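PDB 4OTE: lipoprotein from Clostridium difficile, which probably binds methionine, captured here as selenomethionine, as the substrate-binding lipoprotein of an ABC-type methionine uptake system. Local coordinates for residues K208-E211 against K212-V215. Numbering follows the deposited sequence.
Sequences KDSE and KIKV
Ser210 and Ile213 touch at the start of helix 211-220. Ser210 OG lies 3.4 Å from Ile213 CG1, and its hydrogen bond goes back to the carbonyl of Asp207. The backbone closes the first turns: Lys214 N gives its hydrogen to Ser210 O over 3.1 Å, and Val215 N to Glu211 O over 2.7 Å. Ser210 holds the N-cap position, just before the helix. The helix follows strand 199-204 in a protein of the periplasmic binding protein clan. Glu211 can be followed outward from this first turn. Its CB is next to the backbone N of Lys212 through the chain linkage. CG is anti to the backbone N (chi1 -175°), which carries it to within 4.2 Å of Val215 CG2. Beyond CG the chain stays extended, and OE1 is hydrogen-bonded to the hydroxyl of Tyr32. The carboxylate does not pair with Lys214, as OE2 and Lys214 NZ are 6.2 Å apart. Val215 CG2 also rests 3.3 Å from Glu211 O, and its side chain packs on Lys30 and Tyr32. Lys212 runs extended to NZ, which is hydrogen-bonded to the carbonyl of Lys6. Its side chain passes near a bound zinc ion and near Asp55, a zinc ligand of this protein.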
loop_
_atom_site.group_PDB
_atom_site.type_symbol
_atom_site.label_atom_id
_atom_site.label_comp_id
_atom_site.label_asym_id
_atom_site.label_seq_id
_atom_site.Cartn_x
_atom_site.Cartn_y
_atom_site.Cartn_z
ATOM N N LYS A 208 -0.463 0.556 -23.394
ATOM C CA LYS A 208 0.463 -0.497 -22.976
ATOM C C LYS A 208 1.846 -0.386 -23.621
ATOM O O LYS A 208 2.857 -0.558 -22.946
ATOM C CB LYS A 208 -0.143 -1.874 -23.291
ATOM C CG LYS A 208 0.754 -3.059 -22.950
ATOM C CD LYS A 208 0.023 -4.397 -23.010
ATOM C CE LYS A 208 0.192 -5.119 -24.342
ATOM N NZ LYS A 208 -0.865 -4.777 -25.331
ATOM N N ASP A 209 1.883 -0.103 -24.919
ATOM C CA ASP A 209 3.141 -0.042 -25.668
ATOM C C ASP A 209 3.593 1.390 -25.990
ATOM O O ASP A 209 4.486 1.580 -26.816
ATOM C CB ASP A 209 3.013 -0.852 -26.972
ATOM C CG ASP A 209 2.780 -2.346 -26.727
ATOM O OD1 ASP A 209 3.161 -2.860 -25.651
ATOM O OD2 ASP A 209 2.221 -3.015 -27.627
ATOM N N SER A 210 2.997 2.390 -25.336
ATOM C CA SER A 210 3.341 3.794 -25.595
ATOM C C SER A 210 4.692 4.162 -24.988
ATOM O O SER A 210 5.121 3.565 -23.998
ATOM C CB SER A 210 2.266 4.729 -25.038
ATOM O OG SER A 210 2.328 4.804 -23.624
ATOM N N GLU A 211 5.346 5.160 -25.577
ATOM C CA GLU A 211 6.674 5.566 -25.135
ATOM C C GLU A 211 6.668 6.189 -23.734
ATOM O O GLU A 211 7.637 6.040 -22.992
ATOM C CB GLU A 211 7.331 6.524 -26.136
ATOM C CG GLU A 211 8.771 6.862 -25.756
ATOM C CD GLU A 211 9.621 7.335 -26.918
ATOM O OE1 GLU A 211 9.149 8.183 -27.707
ATOM O OE2 GLU A 211 10.774 6.864 -27.030
ATOM N N LYS A 212 5.589 6.880 -23.376
ATOM C CA LYS A 212 5.502 7.536 -22.070
ATOM C C LYS A 212 5.498 6.521 -20.930
ATOM O O LYS A 212 6.168 6.714 -19.917
ATOM C CB LYS A 212 4.263 8.428 -21.990
ATOM C CG LYS A 212 4.338 9.656 -22.883
ATOM C CD LYS A 212 3.104 10.531 -22.729
ATOM C CE LYS A 212 3.230 11.800 -23.556
ATOM N NZ LYS A 212 2.105 12.742 -23.308
ATOM N N ILE A 213 4.747 5.438 -21.105
ATOM C CA ILE A 213 4.683 4.375 -20.103
ATOM C C ILE A 213 6.028 3.660 -20.052
ATOM O O ILE A 213 6.532 3.318 -18.980
ATOM C CB ILE A 213 3.544 3.381 -20.419
ATOM C CG1 ILE A 213 2.184 4.082 -20.312
ATOM C CG2 ILE A 213 3.586 2.168 -19.498
ATOM C CD1 ILE A 213 1.908 4.723 -18.967
ATOM N N LYS A 214 6.603 3.456 -21.228
ATOM C CA LYS A 214 7.922 2.861 -21.368
ATOM C C LYS A 214 8.995 3.681 -20.646
ATOM O O LYS A 214 9.828 3.121 -19.926
ATOM C CB LYS A 214 8.248 2.751 -22.851
ATOM C CG LYS A 214 9.480 1.950 -23.188
ATOM C CD LYS A 214 9.571 1.786 -24.697
ATOM C CE LYS A 214 10.948 2.149 -25.211
ATOM N NZ LYS A 214 11.991 1.262 -24.633
ATOM N N VAL A 215 8.969 4.999 -20.833
ATOM C CA VAL A 215 9.916 5.894 -20.158
ATOM C C VAL A 215 9.755 5.815 -18.639
ATOM O O VAL A 215 10.739 5.743 -17.912
ATOM C CB VAL A 215 9.765 7.361 -20.635
ATOM C CG1 VAL A 215 10.366 8.348 -19.635
ATOM C CG2 VAL A 215 10.412 7.542 -22.001
#